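Local coordinates for lipoprotein (Streptococcus pneumoniae, PDB 3CX3), which binds zinc and, as a lipoprotein homologous with ABC transporter components, probably delivers the metal for uptake into the cell, at residues F17-E26 / L258-L269; A128-D137 / Y150-I158. One frame throughout, in Å; residues are numbered along the deposited sequence.

Interaction 1 of 2, residues F17-E26 / L258-L269; sequences FYPIYAMVKE and LESDPQNDKTYL. With ZN (zinc ion), chain E.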
loop_
_atom_site.group_PDB
_atom_site.type_symbol
_atom_site.label_atom_id
_atom_site.label_comp_id
_atom_site.label_asym_id
_atom_site.label_seq_id
_atom_site.Cartn_x
_atom_site.Cartn_y
_atom_site.Cartn_z
ATOM N N PHE A 17 -4.239 -3.183 7.399
ATOM C CA PHE A 17 -2.966 -3.753 6.967
ATOM C C PHE A 17 -1.845 -2.709 7.095
ATOM O O PHE A 17 -2.099 -1.635 7.636
ATOM C CB PHE A 17 -3.101 -4.428 5.588
ATOM C CG PHE A 17 -3.010 -3.497 4.412
ATOM C CD1 PHE A 17 -3.928 -2.442 4.241
ATOM C CD2 PHE A 17 -2.049 -3.714 3.437
ATOM C CE1 PHE A 17 -3.851 -1.584 3.125
ATOM C CE2 PHE A 17 -1.954 -2.877 2.339
ATOM C CZ PHE A 17 -2.882 -1.799 2.173
ATOM N N TYR A 18 -0.629 -3.027 6.641
ATOM C CA TYR A 18 0.574 -2.282 7.035
ATOM C C TYR A 18 0.656 -0.774 6.728
ATOM O O TYR A 18 0.995 0.003 7.623
ATOM C CB TYR A 18 1.864 -2.957 6.570
ATOM C CG TYR A 18 3.051 -2.043 6.751
ATOM C CD1 TYR A 18 3.612 -1.862 8.015
ATOM C CD2 TYR A 18 3.600 -1.333 5.673
ATOM C CE1 TYR A 18 4.718 -1.017 8.206
ATOM C CE2 TYR A 18 4.699 -0.471 5.853
ATOM C CZ TYR A 18 5.246 -0.324 7.130
ATOM O OH TYR A 18 6.315 0.497 7.369
ATOM N N PRO A 19 0.443 -0.355 5.456
ATOM C CA PRO A 19 0.557 1.089 5.208
ATOM C C PRO A 19 -0.320 1.860 6.173
ATOM O O PRO A 19 -0.008 2.987 6.511
ATOM C CB PRO A 19 0.033 1.252 3.780
ATOM C CG PRO A 19 0.257 -0.069 3.131
ATOM C CD PRO A 19 0.143 -1.107 4.218
ATOM N N ILE A 20 -1.410 1.241 6.606
ATOM C CA ILE A 20 -2.332 1.869 7.552
ATOM C C ILE A 20 -1.751 1.796 8.974
ATOM O O ILE A 20 -1.693 2.804 9.684
ATOM C CB ILE A 20 -3.733 1.207 7.495
ATOM C CG1 ILE A 20 -4.536 1.684 6.285
ATOM C CG2 ILE A 20 -4.515 1.576 8.705
ATOM C CD1 ILE A 20 -3.715 2.077 5.092
ATOM N N TYR A 21 -1.328 0.598 9.378
ATOM C CA TYR A 21 -0.648 0.400 10.649
ATOM C C TYR A 21 0.360 1.507 10.879
ATOM O O TYR A 21 0.283 2.232 11.876
ATOM C CB TYR A 21 0.067 -0.953 10.651
ATOM C CG TYR A 21 0.731 -1.303 11.961
ATOM C CD1 TYR A 21 -0.014 -1.398 13.139
ATOM C CD2 TYR A 21 2.111 -1.549 12.023
ATOM C CE1 TYR A 21 0.589 -1.715 14.345
ATOM C CE2 TYR A 21 2.725 -1.871 13.225
ATOM C CZ TYR A 21 1.955 -1.956 14.384
ATOM O OH TYR A 21 2.553 -2.286 15.580
ATOM N N ALA A 22 1.266 1.636 9.909
ATOM C CA ALA A 22 2.445 2.465 9.986
ATOM C C ALA A 22 2.125 3.934 9.956
ATOM O O ALA A 22 2.845 4.740 10.525
ATOM C CB ALA A 22 3.361 2.131 8.849
HETATM N N MSE A 23 1.057 4.283 9.265
HETATM C CA MSE A 23 0.706 5.663 9.056
HETATM C C MSE A 23 -0.140 6.207 10.208
HETATM O O MSE A 23 -0.113 7.402 10.483
HETATM C CB MSE A 23 -0.047 5.784 7.744
HETATM C CG MSE A 23 0.472 6.850 6.858
HETATM SE SE MSE A 23 -0.055 6.619 4.993
HETATM C CE MSE A 23 0.458 8.359 4.436
ATOM N N VAL A 24 -0.902 5.342 10.875
ATOM C CA VAL A 24 -1.637 5.772 12.067
ATOM C C VAL A 24 -0.653 5.919 13.223
ATOM O O VAL A 24 -0.698 6.904 13.970
ATOM C CB VAL A 24 -2.768 4.808 12.465
ATOM C CG1 VAL A 24 -3.626 5.444 13.530
ATOM C CG2 VAL A 24 -3.624 4.473 11.280
ATOM N N LYS A 25 0.244 4.944 13.335
ATOM C CA LYS A 25 1.324 4.947 14.312
ATOM C C LYS A 25 2.265 6.145 14.177
ATOM O O LYS A 25 2.738 6.695 15.172
ATOM C CB LYS A 25 2.115 3.636 14.229
ATOM C CG LYS A 25 1.675 2.578 15.229
ATOM C CD LYS A 25 2.758 1.529 15.453
ATOM C CE LYS A 25 2.654 0.909 16.852
ATOM N NZ LYS A 25 3.269 1.756 17.925
ATOM N N GLU A 26 2.545 6.548 12.946
ATOM C CA GLU A 26 3.354 7.743 12.716
ATOM C C GLU A 26 2.593 9.014 13.069
ATOM O O GLU A 26 3.201 9.981 13.531
ATOM C CB GLU A 26 3.890 7.791 11.286
ATOM C CG GLU A 26 5.396 7.634 11.228
ATOM C CD GLU A 26 5.863 6.575 10.246
ATOM O OE1 GLU A 26 6.461 6.945 9.217
ATOM O OE2 GLU A 26 5.654 5.371 10.514
ATOM N N LEU A 258 4.502 -3.220 -0.065
ATOM C CA LEU A 258 4.177 -2.902 1.331
ATOM C C LEU A 258 2.820 -3.382 1.842
ATOM O O LEU A 258 2.287 -2.868 2.812
ATOM C CB LEU A 258 4.388 -1.419 1.635
ATOM C CG LEU A 258 5.702 -0.805 1.150
ATOM C CD1 LEU A 258 5.625 0.729 1.200
ATOM C CD2 LEU A 258 6.930 -1.307 1.902
ATOM N N GLU A 259 2.288 -4.404 1.201
ATOM C CA GLU A 259 1.035 -4.999 1.613
ATOM C C GLU A 259 1.178 -5.873 2.861
ATOM O O GLU A 259 0.301 -5.875 3.729
ATOM C CB GLU A 259 0.441 -5.768 0.445
ATOM C CG GLU A 259 -0.208 -4.875 -0.599
ATOM C CD GLU A 259 -0.350 -5.575 -1.913
ATOM O OE1 GLU A 259 -0.560 -6.802 -1.904
ATOM O OE2 GLU A 259 -0.220 -4.908 -2.959
ATOM N N SER A 260 2.275 -6.629 2.929
ATOM C CA SER A 260 2.744 -7.222 4.178
ATOM C C SER A 260 3.666 -6.208 4.839
ATOM O O SER A 260 4.091 -5.223 4.215
ATOM C CB SER A 260 3.538 -8.498 3.902
ATOM O OG SER A 260 2.763 -9.450 3.191
ATOM N N ASP A 261 3.975 -6.435 6.105
ATOM C CA ASP A 261 5.006 -5.647 6.757
ATOM C C ASP A 261 6.287 -6.452 6.848
ATOM O O ASP A 261 6.250 -7.636 7.183
ATOM C CB ASP A 261 4.565 -5.134 8.123
ATOM C CG ASP A 261 4.049 -6.220 9.015
ATOM O OD1 ASP A 261 3.091 -6.921 8.608
ATOM O OD2 ASP A 261 4.593 -6.357 10.134
ATOM N N PRO A 262 7.426 -5.812 6.519
ATOM C CA PRO A 262 8.748 -6.455 6.451
ATOM C C PRO A 262 9.368 -6.662 7.833
ATOM O O PRO A 262 10.556 -6.993 7.950
ATOM C CB PRO A 262 9.582 -5.428 5.663
ATOM C CG PRO A 262 8.585 -4.371 5.160
ATOM C CD PRO A 262 7.496 -4.387 6.152
ATOM N N GLN A 263 8.526 -6.570 8.856
ATOM C CA GLN A 263 8.844 -5.760 10.028
ATOM C C GLN A 263 10.122 -4.916 10.002
ATOM O O GLN A 263 10.039 -3.729 9.646
ATOM C CB GLN A 263 8.527 -6.402 11.375
ATOM C CG GLN A 263 7.200 -5.845 11.943
ATOM C CD GLN A 263 6.796 -4.439 11.380
ATOM O OE1 GLN A 263 7.603 -3.508 11.324
ATOM N NE2 GLN A 263 5.536 -4.303 10.987
ATOM N N ASN A 264 11.276 -5.497 10.339
ATOM C CA ASN A 264 12.482 -4.704 10.591
ATOM C C ASN A 264 12.164 -3.574 11.589
ATOM O O ASN A 264 11.178 -3.659 12.325
ATOM C CB ASN A 264 13.117 -4.184 9.276
ATOM C CG ASN A 264 12.202 -3.222 8.487
ATOM O OD1 ASN A 264 11.640 -2.268 9.037
ATOM N ND2 ASN A 264 12.067 -3.474 7.188
ATOM N N ASP A 265 12.985 -2.530 11.627
ATOM C CA ASP A 265 12.676 -1.354 12.435
ATOM C C ASP A 265 12.034 -0.269 11.574
ATOM O O ASP A 265 11.069 0.378 11.993
ATOM C CB ASP A 265 13.937 -0.803 13.110
ATOM C CG ASP A 265 14.519 -1.760 14.146
ATOM O OD1 ASP A 265 15.227 -2.720 13.748
ATOM O OD2 ASP A 265 14.274 -1.540 15.360
ATOM N N LYS A 266 12.567 -0.125 10.360
ATOM C CA LYS A 266 12.323 0.999 9.443
ATOM C C LYS A 266 10.941 1.651 9.509
ATOM O O LYS A 266 9.936 0.994 9.776
ATOM C CB LYS A 266 12.638 0.586 7.997
ATOM C CG LYS A 266 13.925 -0.226 7.825
ATOM C CD LYS A 266 14.008 -0.834 6.435
ATOM C CE LYS A 266 15.093 -0.186 5.578
ATOM N NZ LYS A 266 15.023 1.300 5.542
ATOM N N THR A 267 10.927 2.958 9.248
ATOM C CA THR A 267 9.728 3.792 9.216
ATOM C C THR A 267 8.875 3.333 8.023
ATOM O O THR A 267 9.228 2.354 7.376
ATOM C CB THR A 267 10.164 5.297 9.110
ATOM O OG1 THR A 267 9.458 6.094 10.065
ATOM C CG2 THR A 267 9.931 5.864 7.749
ATOM N N TYR A 268 7.754 3.991 7.727
ATOM C CA TYR A 268 7.034 3.658 6.487
ATOM C C TYR A 268 7.806 4.190 5.288
ATOM O O TYR A 268 8.160 3.432 4.379
ATOM C CB TYR A 268 5.602 4.194 6.467
ATOM C CG TYR A 268 4.927 3.938 5.141
ATOM C CD1 TYR A 268 4.465 2.672 4.815
ATOM C CD2 TYR A 268 4.776 4.950 4.205
ATOM C CE1 TYR A 268 3.873 2.418 3.595
ATOM C CE2 TYR A 268 4.168 4.700 2.976
ATOM C CZ TYR A 268 3.721 3.430 2.686
ATOM O OH TYR A 268 3.136 3.162 1.481
ATOM N N LEU A 269 8.072 5.495 5.307
ATOM C CA LEU A 269 8.788 6.169 4.238
ATOM C C LEU A 269 10.186 5.600 3.990
ATOM O O LEU A 269 10.657 5.564 2.846
ATOM C CB LEU A 269 8.834 7.667 4.495
ATOM C CG LEU A 269 7.507 8.354 4.162
ATOM C CD1 LEU A 269 7.556 9.833 4.504
ATOM C CD2 LEU A 269 7.119 8.146 2.691
HETATM ZN ZN ZN E . -1.835 -5.078 -4.253
#
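Y18 and Y268 form the apolar centre. CE2 of Y18 comes to 3.3 Å from CD1 of Y268, meeting the Y268 ring at its edge and near its plane. The two ring planes are 37° apart. Y268 acts as a knob among Y18, P19, A22 and E26 of helix 18-28. Its CB lies 3.9 Å from CB of A22, and its CE1 is 4.0 Å from CB of P19. The selenium of M23, a selenomethionine, sits at a distance above the face of the Y268 ring, a Met-aromatic contact. The hydroxyl of Y268 is hydrogen-bonded to the backbone oxygen of W122.

Y18 has CG anti to the backbone N (chi1 169°), and its ring reaches across the loop 258-267. CD2 packs on CB of L258, while CD1 lies 3.4 Å from CB of D261. The carbonyl oxygen of L258 approaches the edge of the same ring.

F17 is the N-cap residue of helix 18-28. Its ring carries CD of P19 over one face. The backbone of E259 lies at its edge, with the carbonyl O of E259 3.2 Å from CD2 of F17. CB of E259 is directed away from the helix. Its CG still touches CE2 of F17, and the extended chain carries OE2 of E259 to the zinc, 2.1 Å from it.

At the other end, the contact turns polar. OG1 of T267 gives a weak hydrogen bond of 3.2 Å to OE1 of E26. N of Y268 is 3.6 Å from OE1 of E26.

H44, H120 and H184 complete the metal site. Three histidines and a carboxylate holding zinc between two lobes is an arrangement as in zinc-binding solute-binding proteins of this family.

Interaction 2 of 2, residues A128-D137 / Y150-I158; sequences AGEEAQIIAD and YQKNAQAFI
F157 packs its ring on A132 and A128. CD2 of F157 lies 3.6 Å from CB of A132, and CE2 of F157 is 4.1 Å from CB of A128. The backbone N of G129 and the carbonyl carbon of A128 are at the ring edge, near its plane. With chi1 at -176°, the F157 ring swings away from its own backbone N and across to the other helix.

Small residues let the helices come close. CB of A136 meets CB of A154 at 3.8 Å and CB of Y150 at 3.9 Å. G129 has no side chain, and its CA is 4.4 Å from CA of I158. The axes pass 8.8 Å apart at 178°, an almost exactly antiparallel pair. The two helices form a helical hairpin, since only a short connection separates 125-142 from 147-173. The second is the long backbone helix that spans the two lobes in this family of metal-binding proteins.

Y150 touches A136 mainly through CB. Its ring leads away, and its hydroxyl is hydrogen-bonded to D143 and N32.

The outer margin is polar. The bent chain of Q151 folds its amide over A136 and toward D137. The side chains of Q151 and D137 cross at about a right angle, their amide and carboxylate planes 28° apart. The Q133 side chain also comes near Q151.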
loop_
_atom_site.group_PDB
_atom_site.type_symbol
_atom_site.label_atom_id
_atom_site.label_comp_id
_atom_site.label_asym_id
_atom_site.label_seq_id
_atom_site.Cartn_x
_atom_site.Cartn_y
_atom_site.Cartn_z
ATOM N N ALA A 128 0.889 8.945 -0.289
ATOM C CA ALA A 128 1.001 8.494 1.070
ATOM C C ALA A 128 0.773 9.761 1.906
ATOM O O ALA A 128 -0.071 9.780 2.796
ATOM C CB ALA A 128 2.358 7.880 1.327
ATOM N N GLY A 129 1.486 10.834 1.569
ATOM C CA GLY A 129 1.330 12.124 2.241
ATOM C C GLY A 129 -0.098 12.567 2.465
ATOM O O GLY A 129 -0.505 12.795 3.608
ATOM N N GLU A 130 -0.872 12.673 1.384
ATOM C CA GLU A 130 -2.273 13.088 1.522
ATOM C C GLU A 130 -3.121 12.183 2.427
ATOM O O GLU A 130 -4.083 12.656 3.058
ATOM C CB GLU A 130 -2.978 13.378 0.183
ATOM C CG GLU A 130 -2.482 12.679 -1.062
ATOM C CD GLU A 130 -2.732 13.538 -2.325
ATOM O OE1 GLU A 130 -1.741 14.040 -2.928
ATOM O OE2 GLU A 130 -3.925 13.735 -2.678
ATOM N N GLU A 131 -2.738 10.910 2.516
ATOM C CA GLU A 131 -3.505 9.938 3.278
ATOM C C GLU A 131 -3.189 10.033 4.754
ATOM O O GLU A 131 -4.059 9.771 5.588
ATOM C CB GLU A 131 -3.256 8.521 2.764
ATOM C CG GLU A 131 -4.401 7.594 3.086
ATOM C CD GLU A 131 -4.159 6.186 2.639
ATOM O OE1 GLU A 131 -3.448 5.988 1.633
ATOM O OE2 GLU A 131 -4.688 5.263 3.290
ATOM N N ALA A 132 -1.942 10.403 5.059
ATOM C CA ALA A 132 -1.489 10.776 6.412
ATOM C C ALA A 132 -2.320 11.911 6.994
ATOM O O ALA A 132 -2.768 11.832 8.138
ATOM C CB ALA A 132 -0.038 11.192 6.362
ATOM N N GLN A 133 -2.503 12.965 6.189
ATOM C CA GLN A 133 -3.358 14.120 6.514
ATOM C C GLN A 133 -4.785 13.730 6.894
ATOM O O GLN A 133 -5.240 14.016 8.009
ATOM C CB GLN A 133 -3.418 15.096 5.327
ATOM C CG GLN A 133 -2.532 16.297 5.445
ATOM C CD GLN A 133 -3.206 17.431 6.189
ATOM O OE1 GLN A 133 -3.362 17.370 7.402
ATOM N NE2 GLN A 133 -3.623 18.470 5.458
ATOM N N ILE A 134 -5.482 13.087 5.956
ATOM C CA ILE A 134 -6.842 12.600 6.194
ATOM C C ILE A 134 -6.889 11.885 7.533
ATOM O O ILE A 134 -7.800 12.102 8.326
ATOM C CB ILE A 134 -7.337 11.633 5.097
ATOM C CG1 ILE A 134 -7.211 12.280 3.710
ATOM C CG2 ILE A 134 -8.777 11.226 5.394
ATOM C CD1 ILE A 134 -7.458 11.354 2.505
ATOM N N ILE A 135 -5.889 11.052 7.784
ATOM C CA ILE A 135 -5.828 10.281 9.017
ATOM C C ILE A 135 -5.826 11.223 10.210
ATOM O O ILE A 135 -6.684 11.108 11.103
ATOM C CB ILE A 135 -4.618 9.304 9.033
ATOM C CG1 ILE A 135 -4.888 8.127 8.081
ATOM C CG2 ILE A 135 -4.305 8.840 10.453
ATOM C CD1 ILE A 135 -3.749 7.123 7.933
ATOM N N ALA A 136 -4.881 12.169 10.203
ATOM C CA ALA A 136 -4.774 13.144 11.280
ATOM C C ALA A 136 -6.083 13.898 11.451
ATOM O O ALA A 136 -6.599 13.957 12.546
ATOM C CB ALA A 136 -3.605 14.101 11.033
ATOM N N ASP A 137 -6.634 14.432 10.358
ATOM C CA ASP A 137 -7.930 15.128 10.401
ATOM C C ASP A 137 -9.017 14.330 11.120
ATOM O O ASP A 137 -9.603 14.793 12.120
ATOM C CB ASP A 137 -8.402 15.486 8.991
ATOM C CG ASP A 137 -7.556 16.584 8.347
ATOM O OD1 ASP A 137 -7.915 17.053 7.248
ATOM O OD2 ASP A 137 -6.536 16.988 8.943
ATOM N N TYR A 150 -1.283 15.172 16.238
ATOM C CA TYR A 150 -1.617 14.530 14.975
ATOM C C TYR A 150 -1.197 15.381 13.800
ATOM O O TYR A 150 -0.509 14.893 12.897
ATOM C CB TYR A 150 -3.120 14.208 14.867
ATOM C CG TYR A 150 -3.676 13.307 15.955
ATOM C CD1 TYR A 150 -4.843 13.649 16.634
ATOM C CD2 TYR A 150 -3.030 12.128 16.313
ATOM C CE1 TYR A 150 -5.348 12.847 17.635
ATOM C CE2 TYR A 150 -3.527 11.315 17.328
ATOM C CZ TYR A 150 -4.683 11.681 17.975
ATOM O OH TYR A 150 -5.182 10.873 18.964
ATOM N N GLN A 151 -1.604 16.647 13.804
ATOM C CA GLN A 151 -1.313 17.542 12.686
ATOM C C GLN A 151 0.190 17.788 12.449
ATOM O O GLN A 151 0.600 18.071 11.315
ATOM C CB GLN A 151 -2.062 18.869 12.832
ATOM C CG GLN A 151 -3.581 18.733 12.915
ATOM C CD GLN A 151 -4.210 18.067 11.696
ATOM O OE1 GLN A 151 -3.949 18.451 10.563
ATOM N NE2 GLN A 151 -5.058 17.073 11.933
ATOM N N LYS A 152 1.006 17.673 13.496
ATOM C CA LYS A 152 2.453 17.861 13.334
ATOM C C LYS A 152 3.190 16.554 12.959
ATOM O O LYS A 152 4.140 16.568 12.165
ATOM C CB LYS A 152 3.076 18.577 14.548
ATOM C CG LYS A 152 4.517 19.089 14.304
ATOM C CD LYS A 152 4.749 20.548 14.791
ATOM C CE LYS A 152 4.724 21.590 13.649
ATOM N NZ LYS A 152 3.511 21.490 12.776
ATOM N N ASN A 153 2.736 15.431 13.504
ATOM C CA ASN A 153 3.238 14.132 13.073
ATOM C C ASN A 153 3.011 13.892 11.584
ATOM O O ASN A 153 3.948 13.547 10.852
ATOM C CB ASN A 153 2.614 13.015 13.896
ATOM C CG ASN A 153 3.156 12.969 15.298
ATOM O OD1 ASN A 153 4.012 13.761 15.659
ATOM N ND2 ASN A 153 2.660 12.042 16.097
ATOM N N ALA A 154 1.766 14.084 11.151
ATOM C CA ALA A 154 1.409 14.095 9.730
ATOM C C ALA A 154 2.233 15.096 8.918
ATOM O O ALA A 154 2.670 14.789 7.807
ATOM C CB ALA A 154 -0.057 14.394 9.575
ATOM N N GLN A 155 2.451 16.278 9.492
ATOM C CA GLN A 155 3.146 17.383 8.840
ATOM C C GLN A 155 4.589 17.086 8.482
ATOM O O GLN A 155 5.064 17.430 7.383
ATOM C CB GLN A 155 3.086 18.626 9.719
ATOM C CG GLN A 155 2.831 19.879 8.922
ATOM C CD GLN A 155 1.938 19.600 7.728
ATOM O OE1 GLN A 155 2.391 19.647 6.581
ATOM N NE2 GLN A 155 0.673 19.261 7.992
ATOM N N ALA A 156 5.288 16.467 9.430
ATOM C CA ALA A 156 6.628 15.975 9.189
ATOM C C ALA A 156 6.537 14.937 8.093
ATOM O O ALA A 156 7.328 14.954 7.149
ATOM C CB ALA A 156 7.207 15.346 10.451
ATOM N N PHE A 157 5.557 14.041 8.210
ATOM C CA PHE A 157 5.474 12.904 7.318
ATOM C C PHE A 157 5.408 13.446 5.893
ATOM O O PHE A 157 6.312 13.194 5.085
ATOM C CB PHE A 157 4.275 12.023 7.687
ATOM C CG PHE A 157 4.146 10.761 6.870
ATOM C CD1 PHE A 157 4.681 9.553 7.336
ATOM C CD2 PHE A 157 3.461 10.767 5.662
ATOM C CE1 PHE A 157 4.541 8.380 6.604
ATOM C CE2 PHE A 157 3.315 9.605 4.907
ATOM C CZ PHE A 157 3.846 8.403 5.375
ATOM N N ILE A 158 4.384 14.246 5.611
ATOM C CA ILE A 158 4.211 14.794 4.266
ATOM C C ILE A 158 5.471 15.495 3.785
ATOM O O ILE A 158 5.777 15.446 2.607
ATOM C CB ILE A 158 2.900 15.671 4.083
ATOM C CG1 ILE A 158 3.185 17.177 4.052
ATOM C CG2 ILE A 158 1.808 15.308 5.101
ATOM C CD1 ILE A 158 3.207 17.781 2.636
#

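Both contacts meet at M23 and F157. M23, in 17-26, packs on A128, A132 and F157 of interaction 2, though the place of its terminal methyl is doubtful. F157 also touches E26, Y268 and L269 of interaction 1. Helix 18-28 therefore lies against the hairpin of 125-142 and 147-173. Both contacts are partly buried, with an exposed margin at Q263 in interaction 1 and at D137 in interaction 2. The centre of interaction 1 is about 9 Å from the chain centre, that of interaction 2 about 16 Å. Interaction 1 joins distant parts of the chain through aromatic side chains and holds a zinc ligand. Interaction 2 joins neighbouring helices through alanines and a glycine.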